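Local coordinates for cell division control protein Cdc48 (Mycobacterium smegmatis, PDB 5E7P) that probably binds and hydrolyses ATP as a member of the AAA ATPase family, and holds ADP in the crystal, at residues 263-269 against 383-389; 288-292 against 312-316; 302-306 against 342-348; 328-334 against 371-377. Residue numbers count along the deposited sequence, not the author numbering.

Overall arrangement
All four contacts belong to the first AAA ATPase domain of the chain, a P-loop fold built on a mainly parallel sheet. Contact 1 joins strand 265-269 to the edge strand 385-388, and its two segments enclose the other three contacts in sequence. Contact 2 lays helix 302-319 on strand 289-293 of the same sheet, its centre about 17 Å from that of contact 1. The N-terminal end of that helix meets helix 344-356 in contact 3. Contact 4 ties the loops after strands 321-326 and 361-366; its centre lies about 13 Å from those of contacts 1 and 3, and it touches both, joining the edge-strand pair to the two helices; the side chain of Asp329 in its first loop is about 9 Å from the bound ADP.

Contact 1: 263-269 against 383-389; sequences HLGVLVS and CDRELGL
Strands 265-269 and 385-388 run parallel, their axes 4.7 Å apart at closest approach and crossing at -23°. The register pairs Val266 with Arg385, Leu267 with Glu386, Val268 with Leu387 and Ser269 with Gly388. Leu267 N donates to Arg385 O (3.1 Å), Leu387 N to Leu267 O (3.0 Å), Ser269 N to Leu387 O (2.7 Å) and Leu389 N to Ser269 O (2.7 Å). At the entry, Asp384 (chi1 p) turns its OD1 to Gly265 N at 3.2 Å, and Gly265 O receives weak bonds from Asp384 N (3.1 Å) and Arg385 N (3.3 Å). Gly265 lets Cys383 come close: a CB there would clash with Cys383 CA. This is one edge of the mainly parallel sheet of a P-loop AAA domain, 385-388 being an outermost strand. Arg385 (chi1 p, chi2 t, chi3 p) folds back so that NE forms a salt bridge with Asp384 OD2 at 2.8 Å; Leu264 CD1 covers a guanidinium face, 3.6 Å from Arg385 NE. Val266 and Val268, both t, share a face with Arg385 and Leu387; Val268 CG1 reaches Leu389 CD1 at 4.0 Å. On the face of Leu267 (t, p), Glu386 (m, t) extends to a salt bridge with Arg573.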
loop_
_atom_site.group_PDB
_atom_site.type_symbol
_atom_site.label_atom_id
_atom_site.label_comp_id
_atom_site.label_asym_id
_atom_site.label_seq_id
_atom_site.Cartn_x
_atom_site.Cartn_y
_atom_site.Cartn_z
ATOM N N HIS A 263 -10.373 -30.832 -1.286
ATOM C CA HIS A 263 -10.910 -29.487 -1.476
ATOM C C HIS A 263 -9.812 -28.423 -1.436
ATOM O O HIS A 263 -8.746 -28.633 -0.852
ATOM C CB HIS A 263 -11.979 -29.188 -0.426
ATOM C CG HIS A 263 -13.039 -30.241 -0.333
ATOM N ND1 HIS A 263 -13.708 -30.723 -1.438
ATOM C CD2 HIS A 263 -13.546 -30.905 0.733
ATOM C CE1 HIS A 263 -14.581 -31.639 -1.057
ATOM N NE2 HIS A 263 -14.503 -31.767 0.255
ATOM N N LEU A 264 -10.077 -27.279 -2.060
ATOM C CA LEU A 264 -9.087 -26.216 -2.129
ATOM C C LEU A 264 -9.708 -24.825 -2.088
ATOM O O LEU A 264 -10.461 -24.441 -2.982
ATOM C CB LEU A 264 -8.232 -26.365 -3.387
ATOM C CG LEU A 264 -7.092 -25.354 -3.532
ATOM C CD1 LEU A 264 -6.108 -25.504 -2.382
ATOM C CD2 LEU A 264 -6.393 -25.525 -4.869
ATOM N N GLY A 265 -9.377 -24.076 -1.042
ATOM C CA GLY A 265 -9.780 -22.688 -0.921
ATOM C C GLY A 265 -8.564 -21.848 -0.588
ATOM O O GLY A 265 -7.855 -22.129 0.379
ATOM N N VAL A 266 -8.309 -20.822 -1.393
ATOM C CA VAL A 266 -7.096 -20.027 -1.234
ATOM C C VAL A 266 -7.378 -18.532 -1.147
ATOM O O VAL A 266 -8.091 -17.980 -1.984
ATOM C CB VAL A 266 -6.107 -20.268 -2.401
ATOM C CG1 VAL A 266 -4.801 -19.522 -2.158
ATOM C CG2 VAL A 266 -5.850 -21.753 -2.589
ATOM N N LEU A 267 -6.813 -17.883 -0.133
ATOM C CA LEU A 267 -6.851 -16.426 -0.036
ATOM C C LEU A 267 -5.489 -15.829 -0.385
ATOM O O LEU A 267 -4.508 -16.027 0.331
ATOM C CB LEU A 267 -7.276 -15.976 1.363
ATOM C CG LEU A 267 -7.367 -14.456 1.557
ATOM C CD1 LEU A 267 -8.383 -13.832 0.598
ATOM C CD2 LEU A 267 -7.692 -14.098 3.000
ATOM N N VAL A 268 -5.435 -15.103 -1.495
ATOM C CA VAL A 268 -4.198 -14.481 -1.940
ATOM C C VAL A 268 -4.152 -13.021 -1.505
ATOM O O VAL A 268 -5.088 -12.258 -1.763
ATOM C CB VAL A 268 -4.057 -14.554 -3.468
ATOM C CG1 VAL A 268 -2.797 -13.829 -3.918
ATOM C CG2 VAL A 268 -4.048 -16.001 -3.935
ATOM N N SER A 269 -3.065 -12.636 -0.842
ATOM C CA SER A 269 -2.900 -11.265 -0.371
ATOM C C SER A 269 -1.566 -10.648 -0.789
ATOM O O SER A 269 -0.748 -11.292 -1.441
ATOM C CB SER A 269 -3.075 -11.189 1.146
ATOM O OG SER A 269 -2.197 -12.076 1.812
ATOM N N CYS A 383 -11.645 -20.909 2.809
ATOM C CA CYS A 383 -10.229 -20.766 2.461
ATOM C C CYS A 383 -9.342 -21.347 3.554
ATOM O O CYS A 383 -9.119 -20.719 4.588
ATOM C CB CYS A 383 -9.863 -19.302 2.205
ATOM S SG CYS A 383 -10.621 -18.597 0.725
ATOM N N ASP A 384 -8.839 -22.552 3.313
ATOM C CA ASP A 384 -8.066 -23.273 4.316
ATOM C C ASP A 384 -6.604 -22.836 4.330
ATOM O O ASP A 384 -5.876 -23.113 5.284
ATOM C CB ASP A 384 -8.157 -24.780 4.072
ATOM C CG ASP A 384 -7.455 -25.207 2.797
ATOM O OD1 ASP A 384 -8.070 -25.118 1.711
ATOM O OD2 ASP A 384 -6.283 -25.631 2.881
ATOM N N ARG A 385 -6.177 -22.153 3.275
ATOM C CA ARG A 385 -4.783 -21.734 3.169
ATOM C C ARG A 385 -4.636 -20.361 2.516
ATOM O O ARG A 385 -5.540 -19.884 1.827
ATOM C CB ARG A 385 -3.967 -22.783 2.411
ATOM C CG ARG A 385 -4.318 -22.905 0.944
ATOM C CD ARG A 385 -3.741 -24.183 0.357
ATOM N NE ARG A 385 -4.471 -25.364 0.801
ATOM C CZ ARG A 385 -4.046 -26.612 0.634
ATOM N NH1 ARG A 385 -2.883 -26.846 0.040
ATOM N NH2 ARG A 385 -4.782 -27.628 1.066
ATOM N N GLU A 386 -3.487 -19.730 2.740
ATOM C CA GLU A 386 -3.259 -18.368 2.271
ATOM C C GLU A 386 -1.915 -18.201 1.572
ATOM O O GLU A 386 -0.995 -18.999 1.753
ATOM C CB GLU A 386 -3.368 -17.379 3.433
ATOM C CG GLU A 386 -4.718 -17.386 4.119
ATOM C CD GLU A 386 -4.827 -16.337 5.203
ATOM O OE1 GLU A 386 -3.854 -15.578 5.397
ATOM O OE2 GLU A 386 -5.889 -16.269 5.857
ATOM N N LEU A 387 -1.810 -17.144 0.776
ATOM C CA LEU A 387 -0.624 -16.898 -0.023
ATOM C C LEU A 387 -0.356 -15.396 -0.072
ATOM O O LEU A 387 -1.210 -14.618 -0.504
ATOM C CB LEU A 387 -0.838 -17.453 -1.430
ATOM C CG LEU A 387 0.347 -18.086 -2.151
ATOM C CD1 LEU A 387 1.122 -18.993 -1.212
ATOM C CD2 LEU A 387 -0.154 -18.871 -3.344
ATOM N N GLY A 388 0.824 -14.989 0.388
ATOM C CA GLY A 388 1.181 -13.582 0.421
ATOM C C GLY A 388 2.179 -13.196 -0.654
ATOM O O GLY A 388 3.264 -13.769 -0.736
ATOM N N LEU A 389 1.812 -12.220 -1.479
ATOM C CA LEU A 389 2.699 -11.724 -2.529
ATOM C C LEU A 389 3.588 -10.595 -2.015
ATOM O O LEU A 389 3.307 -9.988 -0.981
ATOM C CB LEU A 389 1.894 -11.260 -3.746
ATOM C CG LEU A 389 1.693 -12.292 -4.861
ATOM C CD1 LEU A 389 1.200 -13.613 -4.301
ATOM C CD2 LEU A 389 0.735 -11.770 -5.920
#

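Contact 2: 288-292 against 312-316; sequences RVVEL and AVAAV
Val290 (chi1 t) forms the apolar centre, its CB directed at the helix. Its CG2 lies 3.7 Å from Val316 CB and 4.5 Å from Ala315 CB, while its CG1 sits 3.6 Å from Ala312 O and 4.1 Å from Ala312 CB. Two residues on, Leu292 (m, t) points the same way and places CD1 3.8 Å from Ala312 CB. The small alanines let the helix come close to the strand: the axes of 289-292 and 312-316 approach to 8.7 Å and run nearly antiparallel, at 171°, and the closest CA pair, Val290 and Val316, is 6.0 Å apart. Extended backbone turns Val289 and Glu291 away. Within the helix, Val316 N bonds to Ala312 O at 3.2 Å. At the polar edge Arg288 (p, t, m) swings its guanidinium alongside the helix, and NH2 donates to Ala315 O at 3.2 Å, with a further weak bond to Gly320 O. Such helix-on-sheet packing is characteristic of the alpha/beta P-loop fold, here in a right-handed beta-alpha-beta crossover: strand 289-293 leads through helix 302-319 to its parallel neighbour, strand 321-326, with strand 216-218 antiparallel on the other flank.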
loop_
_atom_site.group_PDB
_atom_site.type_symbol
_atom_site.label_atom_id
_atom_site.label_comp_id
_atom_site.label_asym_id
_atom_site.label_seq_id
_atom_site.Cartn_x
_atom_site.Cartn_y
_atom_site.Cartn_z
ATOM N N ARG A 288 -11.562 -23.545 -16.477
ATOM C CA ARG A 288 -12.680 -22.634 -16.676
ATOM C C ARG A 288 -12.877 -21.839 -15.388
ATOM O O ARG A 288 -12.905 -22.398 -14.289
ATOM C CB ARG A 288 -13.960 -23.371 -17.105
ATOM C CG ARG A 288 -14.690 -24.126 -16.008
ATOM C CD ARG A 288 -15.880 -24.901 -16.568
ATOM N NE ARG A 288 -16.887 -24.037 -17.183
ATOM C CZ ARG A 288 -17.961 -23.571 -16.554
ATOM N NH1 ARG A 288 -18.821 -22.795 -17.200
ATOM N NH2 ARG A 288 -18.176 -23.879 -15.281
ATOM N N VAL A 289 -12.969 -20.523 -15.520
ATOM C CA VAL A 289 -13.040 -19.673 -14.345
ATOM C C VAL A 289 -14.342 -18.894 -14.281
ATOM O O VAL A 289 -14.713 -18.199 -15.226
ATOM C CB VAL A 289 -11.857 -18.691 -14.287
ATOM C CG1 VAL A 289 -11.901 -17.893 -12.998
ATOM C CG2 VAL A 289 -10.552 -19.445 -14.397
ATOM N N VAL A 290 -15.033 -19.026 -13.157
ATOM C CA VAL A 290 -16.196 -18.204 -12.876
ATOM C C VAL A 290 -15.743 -17.058 -11.981
ATOM O O VAL A 290 -15.377 -17.270 -10.824
ATOM C CB VAL A 290 -17.300 -19.011 -12.181
ATOM C CG1 VAL A 290 -18.495 -18.118 -11.872
ATOM C CG2 VAL A 290 -17.714 -20.188 -13.052
ATOM N N GLU A 291 -15.757 -15.845 -12.525
ATOM C CA GLU A 291 -15.194 -14.699 -11.823
ATOM C C GLU A 291 -16.229 -13.652 -11.415
ATOM O O GLU A 291 -17.052 -13.220 -12.224
ATOM C CB GLU A 291 -14.095 -14.046 -12.664
ATOM C CG GLU A 291 -13.413 -12.871 -11.987
ATOM C CD GLU A 291 -12.236 -12.344 -12.788
ATOM O OE1 GLU A 291 -11.743 -11.244 -12.464
ATOM O OE2 GLU A 291 -11.804 -13.033 -13.738
ATOM N N LEU A 292 -16.172 -13.257 -10.148
ATOM C CA LEU A 292 -16.951 -12.134 -9.645
ATOM C C LEU A 292 -16.004 -11.004 -9.283
ATOM O O LEU A 292 -14.917 -11.242 -8.753
ATOM C CB LEU A 292 -17.744 -12.530 -8.396
ATOM C CG LEU A 292 -19.067 -13.278 -8.556
ATOM C CD1 LEU A 292 -19.653 -13.590 -7.190
ATOM C CD2 LEU A 292 -20.045 -12.460 -9.377
ATOM N N ALA A 312 -23.306 -17.437 -9.243
ATOM C CA ALA A 312 -21.916 -17.740 -9.560
ATOM C C ALA A 312 -21.507 -19.113 -9.036
ATOM O O ALA A 312 -20.756 -19.837 -9.689
ATOM C CB ALA A 312 -21.004 -16.664 -9.002
ATOM N N VAL A 313 -21.998 -19.461 -7.852
ATOM C CA VAL A 313 -21.706 -20.760 -7.253
ATOM C C VAL A 313 -22.352 -21.908 -8.043
ATOM O O VAL A 313 -21.727 -22.948 -8.276
ATOM C CB VAL A 313 -22.147 -20.805 -5.773
ATOM C CG1 VAL A 313 -22.147 -22.235 -5.247
ATOM C CG2 VAL A 313 -21.241 -19.921 -4.930
ATOM N N ALA A 314 -23.596 -21.710 -8.467
ATOM C CA ALA A 314 -24.300 -22.725 -9.247
ATOM C C ALA A 314 -23.655 -22.933 -10.617
ATOM O O ALA A 314 -23.732 -24.018 -11.194
ATOM C CB ALA A 314 -25.770 -22.358 -9.402
ATOM N N ALA A 315 -23.017 -21.886 -11.133
ATOM C CA ALA A 315 -22.374 -21.950 -12.440
ATOM C C ALA A 315 -21.049 -22.707 -12.377
ATOM O O ALA A 315 -20.708 -23.457 -13.293
ATOM C CB ALA A 315 -22.163 -20.552 -12.995
ATOM N N VAL A 316 -20.304 -22.511 -11.294
ATOM C CA VAL A 316 -19.023 -23.188 -11.135
ATOM C C VAL A 316 -19.208 -24.651 -10.731
ATOM O O VAL A 316 -18.356 -25.490 -11.014
ATOM C CB VAL A 316 -18.098 -22.463 -10.124
ATOM C CG1 VAL A 316 -18.550 -22.715 -8.693
ATOM C CG2 VAL A 316 -16.650 -22.904 -10.317
#

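Contact 3: 302-306 against 342-348; sequences VDERL and EPVATLI
Leu306 (t, p) extends over the 344-348 helical turn, its CB 4.0 Å from Val344 CG2, its CD2 3.7 Å from Leu347 CD1 and its CD1 4.0 Å from Ile348 CG1. One turn earlier, Val302 (chi1 p) sets CG2 3.5 Å from the CB of Val344, itself p. These contacts hold helices 302-306 and 344-348 nearly parallel, at 9°, with axes 10.2 Å apart at closest approach; the register pairs Val302 with Val344 (CA-CA 6.9 Å) and Leu306 with Ile348 (6.0 Å). Arg305, with chi1 t and chi3 p, lays CG 4.0 Å from Ile348 CD1 and carries NH2 to a 2.7 Å salt bridge with Glu342 OE2, close to the guanidinium plane. Glu342 (m, t) reaches across from just before helix 344-356. Leu331 packs on Arg305. Away from the annotated sites, the pairing aligns the N-terminal parts of two successive helices, 302-319 and 344-356, a side-by-side packing characteristic of the alpha/beta P-loop fold of AAA domains.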
loop_
_atom_site.group_PDB
_atom_site.type_symbol
_atom_site.label_atom_id
_atom_site.label_comp_id
_atom_site.label_asym_id
_atom_site.label_seq_id
_atom_site.Cartn_x
_atom_site.Cartn_y
_atom_site.Cartn_z
ATOM N N VAL A 302 -28.347 -5.489 -0.930
ATOM C CA VAL A 302 -28.080 -6.685 -0.127
ATOM C C VAL A 302 -28.686 -8.000 -0.650
ATOM O O VAL A 302 -28.047 -9.049 -0.582
ATOM C CB VAL A 302 -28.488 -6.453 1.354
ATOM C CG1 VAL A 302 -29.995 -6.273 1.485
ATOM C CG2 VAL A 302 -28.015 -7.586 2.227
ATOM N N ASP A 303 -29.903 -7.939 -1.186
ATOM C CA ASP A 303 -30.586 -9.133 -1.676
ATOM C C ASP A 303 -30.127 -9.515 -3.082
ATOM O O ASP A 303 -30.074 -10.694 -3.428
ATOM C CB ASP A 303 -32.104 -8.935 -1.644
ATOM C CG ASP A 303 -32.630 -8.673 -0.241
ATOM O OD1 ASP A 303 -32.237 -9.404 0.691
ATOM O OD2 ASP A 303 -33.427 -7.727 -0.067
ATOM N N GLU A 304 -29.798 -8.512 -3.890
ATOM C CA GLU A 304 -29.256 -8.749 -5.222
ATOM C C GLU A 304 -27.824 -9.251 -5.110
ATOM O O GLU A 304 -27.323 -9.946 -5.993
ATOM C CB GLU A 304 -29.303 -7.470 -6.057
ATOM C CG GLU A 304 -30.477 -7.403 -7.019
ATOM C CD GLU A 304 -30.354 -8.400 -8.155
ATOM O OE1 GLU A 304 -31.375 -9.027 -8.515
ATOM O OE2 GLU A 304 -29.234 -8.553 -8.692
ATOM N N ARG A 305 -27.173 -8.890 -4.011
ATOM C CA ARG A 305 -25.811 -9.324 -3.739
ATOM C C ARG A 305 -25.775 -10.831 -3.508
ATOM O O ARG A 305 -24.916 -11.532 -4.041
ATOM C CB ARG A 305 -25.254 -8.574 -2.524
ATOM C CG ARG A 305 -23.860 -8.995 -2.112
ATOM C CD ARG A 305 -23.048 -7.817 -1.595
ATOM N NE ARG A 305 -23.362 -7.438 -0.222
ATOM C CZ ARG A 305 -23.959 -6.302 0.122
ATOM N NH1 ARG A 305 -24.318 -5.426 -0.808
ATOM N NH2 ARG A 305 -24.196 -6.041 1.397
ATOM N N LEU A 306 -26.724 -11.325 -2.720
ATOM C CA LEU A 306 -26.798 -12.748 -2.412
ATOM C C LEU A 306 -27.100 -13.578 -3.655
ATOM O O LEU A 306 -26.530 -14.655 -3.844
ATOM C CB LEU A 306 -27.857 -13.006 -1.341
ATOM C CG LEU A 306 -28.055 -14.465 -0.929
ATOM C CD1 LEU A 306 -26.761 -15.053 -0.388
ATOM C CD2 LEU A 306 -29.174 -14.576 0.095
ATOM N N GLU A 342 -22.648 -7.919 8.080
ATOM C CA GLU A 342 -24.081 -7.968 7.803
ATOM C C GLU A 342 -24.583 -9.412 7.821
ATOM O O GLU A 342 -23.813 -10.340 7.569
ATOM C CB GLU A 342 -24.378 -7.328 6.445
ATOM C CG GLU A 342 -24.138 -5.829 6.389
ATOM C CD GLU A 342 -24.280 -5.273 4.984
ATOM O OE1 GLU A 342 -24.861 -4.181 4.826
ATOM O OE2 GLU A 342 -23.806 -5.931 4.035
ATOM N N PRO A 343 -25.877 -9.604 8.127
ATOM C CA PRO A 343 -26.483 -10.942 8.153
ATOM C C PRO A 343 -26.348 -11.680 6.824
ATOM O O PRO A 343 -26.282 -12.908 6.808
ATOM C CB PRO A 343 -27.960 -10.650 8.431
ATOM C CG PRO A 343 -27.951 -9.360 9.169
ATOM C CD PRO A 343 -26.822 -8.565 8.577
ATOM N N VAL A 344 -26.307 -10.934 5.725
ATOM C CA VAL A 344 -26.188 -11.523 4.397
ATOM C C VAL A 344 -24.868 -12.280 4.219
ATOM O O VAL A 344 -24.780 -13.206 3.414
ATOM C CB VAL A 344 -26.327 -10.448 3.297
ATOM C CG1 VAL A 344 -25.115 -9.521 3.289
ATOM C CG2 VAL A 344 -26.524 -11.088 1.930
ATOM N N ALA A 345 -23.854 -11.896 4.986
ATOM C CA ALA A 345 -22.540 -12.521 4.880
ATOM C C ALA A 345 -22.605 -13.993 5.253
ATOM O O ALA A 345 -21.885 -14.814 4.686
ATOM C CB ALA A 345 -21.520 -11.791 5.752
ATOM N N THR A 346 -23.475 -14.321 6.203
ATOM C CA THR A 346 -23.660 -15.708 6.619
ATOM C C THR A 346 -24.161 -16.571 5.464
ATOM O O THR A 346 -23.673 -17.684 5.254
ATOM C CB THR A 346 -24.625 -15.823 7.813
ATOM O OG1 THR A 346 -23.999 -15.282 8.982
ATOM C CG2 THR A 346 -24.987 -17.282 8.074
ATOM N N LEU A 347 -25.119 -16.045 4.707
ATOM C CA LEU A 347 -25.667 -16.766 3.561
ATOM C C LEU A 347 -24.688 -16.812 2.391
ATOM O O LEU A 347 -24.614 -17.810 1.668
ATOM C CB LEU A 347 -26.997 -16.152 3.121
ATOM C CG LEU A 347 -28.145 -16.296 4.123
ATOM C CD1 LEU A 347 -29.426 -15.711 3.565
ATOM C CD2 LEU A 347 -28.343 -17.751 4.502
ATOM N N ILE A 348 -23.940 -15.728 2.205
ATOM C CA ILE A 348 -22.927 -15.684 1.158
ATOM C C ILE A 348 -21.841 -16.722 1.434
ATOM O O ILE A 348 -21.412 -17.440 0.528
ATOM C CB ILE A 348 -22.302 -14.283 1.027
ATOM C CG1 ILE A 348 -23.361 -13.278 0.574
ATOM C CG2 ILE A 348 -21.152 -14.301 0.036
ATOM C CD1 ILE A 348 -22.842 -11.865 0.443
#

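Contact 4: 328-334 against 371-377; sequences VDALLPA and ENVDARL
Two irregular loops meet here through a single isolated backbone bridge, Pro333 with Val373 (CA-CA 4.8 Å), rather than through paired strands. They are connections of the P-loop AAA fold, following the parallel neighbours 321-326 and 361-366. Asp374 N donates to Leu332 O at 2.7 Å and Ala334 N to Asn372 O at 2.9 Å, one bond on each side of the bridge. Beside these bonds, Val328 (chi1 p) sets CG1 3.8 Å from CG2 of Val373 (t), and its CG2 4.0 Å from Leu377 CD1; Leu332 (m, t) meets the same Leu377 CD1 with its CD1 at 3.8 Å. Asp374 OD1 accepts from Arg376 N at 3.2 Å, an Asx turn, while its OD2 makes a 2.9 Å salt bridge with Arg376 NH2. Asp329, whose side chain lies about 9 Å from the bound ADP, directs OD2 to Asn194 and, through water 1, weakly to Asn372 ND2. Water 2 donates to Pro333 O at 3.0 Å and to Asp374 OD2 at 2.6 Å.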
loop_
_atom_site.group_PDB
_atom_site.type_symbol
_atom_site.label_atom_id
_atom_site.label_comp_id
_atom_site.label_asym_id
_atom_site.label_seq_id
_atom_site.Cartn_x
_atom_site.Cartn_y
_atom_site.Cartn_z
ATOM N N VAL A 328 -12.128 -9.691 -2.386
ATOM C CA VAL A 328 -13.285 -10.194 -1.660
ATOM C C VAL A 328 -13.545 -9.398 -0.376
ATOM O O VAL A 328 -14.595 -9.538 0.251
ATOM C CB VAL A 328 -13.108 -11.703 -1.343
ATOM C CG1 VAL A 328 -12.054 -11.903 -0.264
ATOM C CG2 VAL A 328 -14.436 -12.354 -0.946
ATOM N N ASP A 329 -12.600 -8.547 0.012
ATOM C CA ASP A 329 -12.776 -7.753 1.227
ATOM C C ASP A 329 -13.868 -6.691 1.071
ATOM O O ASP A 329 -14.416 -6.206 2.057
ATOM C CB ASP A 329 -11.455 -7.121 1.679
ATOM C CG ASP A 329 -10.771 -6.343 0.574
ATOM O OD1 ASP A 329 -10.789 -6.810 -0.585
ATOM O OD2 ASP A 329 -10.213 -5.265 0.869
ATOM N N ALA A 330 -14.183 -6.339 -0.171
ATOM C CA ALA A 330 -15.287 -5.428 -0.447
ATOM C C ALA A 330 -16.622 -6.166 -0.373
ATOM O O ALA A 330 -17.652 -5.571 -0.058
ATOM C CB ALA A 330 -15.113 -4.785 -1.810
ATOM N N LEU A 331 -16.594 -7.464 -0.664
ATOM C CA LEU A 331 -17.787 -8.303 -0.605
ATOM C C LEU A 331 -17.997 -8.903 0.786
ATOM O O LEU A 331 -19.127 -9.010 1.259
ATOM C CB LEU A 331 -17.705 -9.416 -1.653
ATOM C CG LEU A 331 -18.750 -10.535 -1.606
ATOM C CD1 LEU A 331 -20.147 -9.992 -1.856
ATOM C CD2 LEU A 331 -18.410 -11.628 -2.613
ATOM N N LEU A 332 -16.906 -9.297 1.436
ATOM C CA LEU A 332 -16.983 -9.857 2.785
ATOM C C LEU A 332 -16.067 -9.123 3.764
ATOM O O LEU A 332 -15.052 -9.667 4.189
ATOM C CB LEU A 332 -16.641 -11.349 2.773
ATOM C CG LEU A 332 -17.639 -12.291 2.097
ATOM C CD1 LEU A 332 -17.091 -13.703 2.046
ATOM C CD2 LEU A 332 -18.969 -12.269 2.830
ATOM N N PRO A 333 -16.441 -7.891 4.145
ATOM C CA PRO A 333 -15.622 -7.068 5.045
ATOM C C PRO A 333 -15.527 -7.691 6.434
ATOM O O PRO A 333 -16.479 -8.319 6.886
ATOM C CB PRO A 333 -16.395 -5.742 5.120
ATOM C CG PRO A 333 -17.426 -5.807 4.021
ATOM C CD PRO A 333 -17.731 -7.251 3.839
ATOM N N ALA A 334 -14.395 -7.511 7.101
ATOM C CA ALA A 334 -14.170 -8.130 8.401
ATOM C C ALA A 334 -15.058 -7.555 9.499
ATOM O O ALA A 334 -15.532 -8.289 10.366
ATOM C CB ALA A 334 -12.714 -8.017 8.791
ATOM N N GLU A 371 -6.764 -9.538 6.829
ATOM C CA GLU A 371 -7.617 -9.322 7.993
ATOM C C GLU A 371 -8.758 -8.341 7.717
ATOM O O GLU A 371 -9.560 -8.049 8.603
ATOM C CB GLU A 371 -6.799 -8.870 9.204
ATOM C CG GLU A 371 -6.034 -7.582 8.996
ATOM C CD GLU A 371 -4.553 -7.816 8.735
ATOM O OE1 GLU A 371 -4.192 -8.886 8.193
ATOM O OE2 GLU A 371 -3.748 -6.924 9.078
ATOM N N ASN A 372 -8.824 -7.832 6.491
ATOM C CA ASN A 372 -9.954 -7.013 6.069
ATOM C C ASN A 372 -11.102 -7.865 5.532
ATOM O O ASN A 372 -12.169 -7.347 5.200
ATOM C CB ASN A 372 -9.526 -5.984 5.025
ATOM C CG ASN A 372 -8.801 -4.803 5.638
ATOM O OD1 ASN A 372 -8.864 -4.580 6.847
ATOM N ND2 ASN A 372 -8.116 -4.032 4.802
ATOM N N VAL A 373 -10.872 -9.172 5.448
ATOM C CA VAL A 373 -11.897 -10.107 5.002
ATOM C C VAL A 373 -12.528 -10.807 6.203
ATOM O O VAL A 373 -11.843 -11.090 7.188
ATOM C CB VAL A 373 -11.313 -11.158 4.040
ATOM C CG1 VAL A 373 -12.415 -12.064 3.501
ATOM C CG2 VAL A 373 -10.604 -10.478 2.897
ATOM N N ASP A 374 -13.838 -11.050 6.112
ATOM C CA ASP A 374 -14.608 -11.782 7.118
ATOM C C ASP A 374 -13.820 -12.977 7.641
ATOM O O ASP A 374 -13.320 -13.787 6.860
ATOM C CB ASP A 374 -15.929 -12.260 6.498
ATOM C CG ASP A 374 -16.979 -12.634 7.537
ATOM O OD1 ASP A 374 -16.636 -13.217 8.587
ATOM O OD2 ASP A 374 -18.166 -12.341 7.290
ATOM N N ALA A 375 -13.705 -13.073 8.963
ATOM C CA ALA A 375 -12.902 -14.115 9.600
ATOM C C ALA A 375 -13.343 -15.520 9.205
ATOM O O ALA A 375 -12.530 -16.443 9.153
ATOM C CB ALA A 375 -12.935 -13.962 11.110
ATOM N N ARG A 376 -14.631 -15.670 8.917
ATOM C CA ARG A 376 -15.205 -16.970 8.597
ATOM C C ARG A 376 -14.799 -17.465 7.210
ATOM O O ARG A 376 -15.059 -18.617 6.862
ATOM C CB ARG A 376 -16.728 -16.923 8.733
ATOM C CG ARG A 376 -17.201 -16.601 10.146
ATOM C CD ARG A 376 -18.684 -16.288 10.194
ATOM N NE ARG A 376 -19.010 -15.064 9.470
ATOM C CZ ARG A 376 -20.247 -14.612 9.283
ATOM N NH1 ARG A 376 -21.289 -15.286 9.761
ATOM N NH2 ARG A 376 -20.442 -13.488 8.606
ATOM N N LEU A 377 -14.165 -16.597 6.423
ATOM C CA LEU A 377 -13.638 -16.990 5.118
ATOM C C LEU A 377 -12.276 -17.646 5.292
ATOM O O LEU A 377 -11.928 -18.584 4.576
ATOM C CB LEU A 377 -13.529 -15.785 4.177
ATOM C CG LEU A 377 -12.901 -16.032 2.799
ATOM C CD1 LEU A 377 -13.665 -15.307 1.700
ATOM C CD2 LEU A 377 -11.438 -15.610 2.785
HETATM O O HOH W 1 -7.684 -5.403 1.669
HETATM O O HOH W 2 -18.539 -10.180 5.871
HETATM O O HOH W 3 -14.469 -10.805 10.499
#